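Local coordinates for mitochondrial edited mRNA stability factor 1 (Trypanosoma brucei, PDB 6NL1), which binds GDP and, as a Nudix-family protein, probably processes the 5' ends of mitochondrial mRNAs and supports the stability of edited transcripts, at residues Y278-V281 with W286-P289; A111-G116 with Q196-V201. All blocks are in the same frame, centred on the assembly; numbering follows the deposited sequence.

How the contacts relate
The two contacts lie side by side, their centres about 11 Å apart and each about 9 to 10 Å from the centre of the chain. Contact 2 comes first: 111-116 starts at the last residue of helix 108-111, and its partner segment 196-201 runs into strand 200-207. Contact 1 lies wholly in the later loop between strands 272-277 and 290-296. Strands 200-207 and 290-296 run parallel in the mixed Nudix sheet, and where they begin the contacts meet through a probable hydrogen bond from Y200 N to P289 O, 3.1 Å long. R112 of contact 2 also packs on Y278 and R287. The loop carrying the GDP-binding residues Q279 and V288 is thereby joined to the part holding the four-stranded antiparallel sheet.

Contact 1 of 2, residues Y278-V281 with W286-P289; sequences YQTV and WRVP
R287 reaches across from 286-289 to T280 and Q279, joining the two limbs of the loop that links antiparallel strands 272-277 and 290-296 in the mixed sheet of the Nudix domain. Its CB and CG pass T280 OG1, and CD comes closer, 3.3 Å from the same OG1; the two side chains run antiparallel past one another. At chi3 the chain bends, and NE forms a salt bridge with D231 OD2. Beyond it, R287 NH1 donates to Q279 O at 2.8 Å. The oxygen accepts nearly end-on (C=O...N 171°), but the bond is bent at the hydrogen, N-H...O 139°, and the oxygen sits near the guanidinium edge, tilted a little from its plane. With NE and NH1 held, and NH2 bonded elsewhere in the structure, the rotation of the guanidinium is restrained. The main chain of Q279 is thus tied to the opposite limb, while its side chain leads away; Q279 and V288 belong to the GDP site of this protein, which holds no GDP here. At the other end of the contact, a chi1 of 178° turns the Y278 ring opposite its own N and lays it alongside P289, running in the same direction. Y278 CD1 is 3.9 Å from P289 CG and 3.6 Å from P289 N. R287 O approaches the rim of the ring, close to its plane, 3.5 Å from Y278 CE1. A water joins the limbs as well: it lies 2.8 Å from Y278 OH and donates a hydrogen bond of 2.9 Å to R287 O.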
loop_
_atom_site.group_PDB
_atom_site.type_symbol
_atom_site.label_atom_id
_atom_site.label_comp_id
_atom_site.label_asym_id
_atom_site.label_seq_id
_atom_site.Cartn_x
_atom_site.Cartn_y
_atom_site.Cartn_z
ATOM N N TYR A 278 2.164 10.346 -6.219
ATOM C CA TYR A 278 1.064 9.661 -6.860
ATOM C C TYR A 278 1.338 9.610 -8.352
ATOM O O TYR A 278 1.076 10.571 -9.078
ATOM C CB TYR A 278 -0.252 10.378 -6.590
ATOM C CG TYR A 278 -1.429 9.730 -7.282
ATOM C CD1 TYR A 278 -1.787 8.405 -7.010
ATOM C CD2 TYR A 278 -2.184 10.437 -8.214
ATOM C CE1 TYR A 278 -2.872 7.808 -7.655
ATOM C CE2 TYR A 278 -3.265 9.852 -8.860
ATOM C CZ TYR A 278 -3.606 8.540 -8.581
ATOM O OH TYR A 278 -4.685 7.977 -9.232
ATOM N N GLN A 279 1.902 8.495 -8.792
ATOM C CA GLN A 279 2.260 8.312 -10.188
ATOM C C GLN A 279 1.527 7.078 -10.683
ATOM O O GLN A 279 1.717 5.999 -10.147
ATOM C CB GLN A 279 3.763 8.087 -10.320
ATOM C CG GLN A 279 4.205 7.881 -11.748
ATOM C CD GLN A 279 3.757 9.024 -12.640
ATOM O OE1 GLN A 279 4.004 10.187 -12.328
ATOM N NE2 GLN A 279 3.084 8.700 -13.748
ATOM N N THR A 280 0.691 7.223 -11.700
ATOM C CA THR A 280 -0.060 6.071 -12.183
ATOM C C THR A 280 -0.499 6.224 -13.638
ATOM O O THR A 280 -0.281 7.262 -14.252
ATOM C CB THR A 280 -1.308 5.822 -11.318
ATOM O OG1 THR A 280 -1.862 4.541 -11.640
ATOM C CG2 THR A 280 -2.359 6.921 -11.551
ATOM N N VAL A 281 -1.125 5.174 -14.164
ATOM C CA VAL A 281 -1.655 5.133 -15.519
ATOM C C VAL A 281 -3.028 4.467 -15.438
ATOM O O VAL A 281 -3.319 3.785 -14.461
ATOM C CB VAL A 281 -0.736 4.324 -16.450
ATOM C CG1 VAL A 281 0.592 5.043 -16.642
ATOM C CG2 VAL A 281 -0.507 2.921 -15.881
ATOM N N TRP A 286 -6.037 1.075 -9.586
ATOM C CA TRP A 286 -6.098 0.804 -8.142
ATOM C C TRP A 286 -5.051 1.578 -7.325
ATOM O O TRP A 286 -5.156 1.667 -6.101
ATOM C CB TRP A 286 -5.898 -0.699 -7.883
ATOM C CG TRP A 286 -4.679 -1.234 -8.550
ATOM C CD1 TRP A 286 -3.397 -1.214 -8.066
ATOM C CD2 TRP A 286 -4.614 -1.863 -9.838
ATOM N NE1 TRP A 286 -2.539 -1.791 -8.975
ATOM C CE2 TRP A 286 -3.262 -2.198 -10.069
ATOM C CE3 TRP A 286 -5.571 -2.181 -10.811
ATOM C CZ2 TRP A 286 -2.845 -2.830 -11.240
ATOM C CZ3 TRP A 286 -5.157 -2.808 -11.967
ATOM C CH2 TRP A 286 -3.806 -3.124 -12.176
ATOM N N ARG A 287 -4.022 2.104 -7.986
ATOM C CA ARG A 287 -2.887 2.692 -7.266
ATOM C C ARG A 287 -3.330 3.864 -6.432
ATOM O O ARG A 287 -4.185 4.637 -6.854
ATOM C CB ARG A 287 -1.818 3.171 -8.234
ATOM C CG ARG A 287 -1.135 2.062 -8.996
ATOM C CD ARG A 287 0.046 2.646 -9.810
ATOM N NE ARG A 287 1.192 1.847 -9.455
ATOM C CZ ARG A 287 2.350 2.311 -9.029
ATOM N NH1 ARG A 287 2.586 3.615 -8.955
ATOM N NH2 ARG A 287 3.284 1.434 -8.708
ATOM N N VAL A 288 -2.740 4.012 -5.252
ATOM C CA VAL A 288 -3.145 5.102 -4.368
ATOM C C VAL A 288 -1.978 6.044 -4.097
ATOM O O VAL A 288 -0.814 5.676 -4.279
ATOM C CB VAL A 288 -3.673 4.570 -3.018
ATOM C CG1 VAL A 288 -4.926 3.727 -3.232
ATOM C CG2 VAL A 288 -2.582 3.768 -2.301
ATOM N N PRO A 289 -2.289 7.266 -3.654
ATOM C CA PRO A 289 -1.227 8.170 -3.210
ATOM C C PRO A 289 -0.448 7.589 -2.025
ATOM O O PRO A 289 -0.971 6.837 -1.199
ATOM C CB PRO A 289 -1.993 9.428 -2.774
ATOM C CG PRO A 289 -3.305 9.372 -3.555
ATOM C CD PRO A 289 -3.624 7.892 -3.588
HETATM O O HOH W 1 -4.621 5.228 -9.618
#

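Contact 2 of 2, residues A111-G116 with Q196-V201; sequences ARKVSG and QDPVYV
A111 O is gripped by two donors, V114 N at 3.1 Å and S115 OG at 2.8 Å, in the turn whose residue K113 packs on P198. The donors approach from opposite faces of the carbonyl plane, with the hydroxyl well above it. K113 lies across the proline ring at about a right angle: its CG is 4.0 Å from P198 CD, and K113 O rests 3.8 Å from P198 CG. The turn leaves the short helix 108-111, which directly follows strand 100-107 of the four-stranded antiparallel sheet, whereas P198 stands just ahead of strand 200-207 of the mixed Nudix sheet, so the contact joins the two sheet-bearing parts of the chain. Beyond the proline the lysine is fully extended (chi2 180°), which carries its methylenes past Q196 O and its ammonium to a hydrogen bond with I194 O. K113 NZ stays 4.8 Å from D197 OD1, too far for a salt bridge, though the opposite charge could still favour the ammonium electrostatically. A water bridges the two backbones beside the ring, donating 2.9 Å to P198 O and, weakly, 3.3 Å to R112 O.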
loop_
_atom_site.group_PDB
_atom_site.type_symbol
_atom_site.label_atom_id
_atom_site.label_comp_id
_atom_site.label_asym_id
_atom_site.label_seq_id
_atom_site.Cartn_x
_atom_site.Cartn_y
_atom_site.Cartn_z
ATOM N N ALA A 111 -13.660 4.430 -6.165
ATOM C CA ALA A 111 -13.641 2.996 -5.884
ATOM C C ALA A 111 -12.359 2.565 -5.184
ATOM O O ALA A 111 -12.379 1.677 -4.330
ATOM C CB ALA A 111 -13.845 2.187 -7.158
ATOM N N ARG A 112 -11.239 3.198 -5.523
ATOM C CA ARG A 112 -9.989 2.809 -4.892
ATOM C C ARG A 112 -10.009 3.075 -3.383
ATOM O O ARG A 112 -9.226 2.492 -2.643
ATOM C CB ARG A 112 -8.805 3.507 -5.543
ATOM C CG ARG A 112 -8.644 4.952 -5.128
ATOM C CD ARG A 112 -7.339 5.485 -5.672
ATOM N NE ARG A 112 -7.306 5.335 -7.116
ATOM C CZ ARG A 112 -7.406 6.347 -7.968
ATOM N NH1 ARG A 112 -7.516 7.589 -7.506
ATOM N NH2 ARG A 112 -7.383 6.113 -9.279
ATOM N N LYS A 113 -10.914 3.938 -2.929
ATOM C CA LYS A 113 -10.982 4.303 -1.510
ATOM C C LYS A 113 -11.664 3.252 -0.646
ATOM O O LYS A 113 -11.556 3.285 0.578
ATOM C CB LYS A 113 -11.671 5.660 -1.337
ATOM C CG LYS A 113 -10.896 6.809 -2.018
ATOM C CD LYS A 113 -11.608 8.148 -1.839
ATOM C CE LYS A 113 -10.790 9.302 -2.409
ATOM N NZ LYS A 113 -11.505 10.594 -2.185
ATOM N N VAL A 114 -12.375 2.328 -1.285
ATOM C CA VAL A 114 -13.085 1.289 -0.562
ATOM C C VAL A 114 -12.469 -0.067 -0.860
ATOM O O VAL A 114 -12.984 -1.100 -0.441
ATOM C CB VAL A 114 -14.582 1.241 -0.936
ATOM C CG1 VAL A 114 -15.238 2.578 -0.636
ATOM C CG2 VAL A 114 -14.759 0.863 -2.401
ATOM N N SER A 115 -11.357 -0.074 -1.581
ATOM C CA SER A 115 -10.779 -1.345 -1.999
ATOM C C SER A 115 -9.320 -1.440 -1.606
ATOM O O SER A 115 -8.990 -2.059 -0.597
ATOM C CB SER A 115 -10.950 -1.535 -3.506
ATOM O OG SER A 115 -10.526 -0.372 -4.200
ATOM N N GLY A 116 -8.451 -0.819 -2.403
ATOM C CA GLY A 116 -7.026 -0.853 -2.149
ATOM C C GLY A 116 -6.306 -1.862 -3.031
ATOM O O GLY A 116 -6.863 -2.904 -3.351
ATOM N N GLN A 196 -12.858 10.660 3.337
ATOM C CA GLN A 196 -11.495 10.579 3.812
ATOM C C GLN A 196 -10.639 10.425 2.564
ATOM O O GLN A 196 -11.145 10.362 1.440
ATOM C CB GLN A 196 -11.310 9.384 4.757
ATOM C CG GLN A 196 -12.124 9.453 6.049
ATOM C CD GLN A 196 -12.151 8.121 6.825
ATOM O OE1 GLN A 196 -11.255 7.279 6.695
ATOM N NE2 GLN A 196 -13.192 7.935 7.633
ATOM N N ASP A 197 -9.338 10.377 2.757
ATOM C CA ASP A 197 -8.414 10.172 1.655
ATOM C C ASP A 197 -7.483 9.036 2.089
ATOM O O ASP A 197 -6.342 9.282 2.480
ATOM C CB ASP A 197 -7.648 11.483 1.416
ATOM C CG ASP A 197 -6.628 11.398 0.285
ATOM O OD1 ASP A 197 -6.967 10.868 -0.795
ATOM O OD2 ASP A 197 -5.484 11.886 0.477
ATOM N N PRO A 198 -7.985 7.787 2.076
ATOM C CA PRO A 198 -7.140 6.665 2.510
ATOM C C PRO A 198 -5.925 6.591 1.612
ATOM O O PRO A 198 -6.059 6.713 0.394
ATOM C CB PRO A 198 -8.028 5.428 2.281
ATOM C CG PRO A 198 -9.417 5.953 2.180
ATOM C CD PRO A 198 -9.290 7.327 1.576
ATOM N N VAL A 199 -4.751 6.417 2.203
ATOM C CA VAL A 199 -3.514 6.401 1.435
ATOM C C VAL A 199 -2.540 5.406 2.043
ATOM O O VAL A 199 -2.736 4.936 3.155
ATOM C CB VAL A 199 -2.837 7.794 1.454
ATOM C CG1 VAL A 199 -3.706 8.840 0.738
ATOM C CG2 VAL A 199 -2.556 8.215 2.899
ATOM N N TYR A 200 -1.497 5.083 1.292
ATOM C CA TYR A 200 -0.329 4.432 1.858
ATOM C C TYR A 200 0.472 5.500 2.597
ATOM O O TYR A 200 0.441 6.680 2.235
ATOM C CB TYR A 200 0.535 3.840 0.744
ATOM C CG TYR A 200 0.032 2.527 0.166
ATOM C CD1 TYR A 200 0.628 1.971 -0.963
ATOM C CD2 TYR A 200 -1.007 1.826 0.769
ATOM C CE1 TYR A 200 0.197 0.760 -1.489
ATOM C CE2 TYR A 200 -1.453 0.609 0.254
ATOM C CZ TYR A 200 -0.844 0.080 -0.873
ATOM O OH TYR A 200 -1.278 -1.114 -1.401
ATOM N N VAL A 201 1.187 5.092 3.633
ATOM C CA VAL A 201 2.064 6.004 4.349
ATOM C C VAL A 201 3.447 5.401 4.460
ATOM O O VAL A 201 3.599 4.179 4.568
ATOM C CB VAL A 201 1.539 6.337 5.778
ATOM C CG1 VAL A 201 0.253 7.127 5.683
ATOM C CG2 VAL A 201 1.361 5.048 6.633
HETATM O O HOH W 2 -7.492 5.143 -1.634
#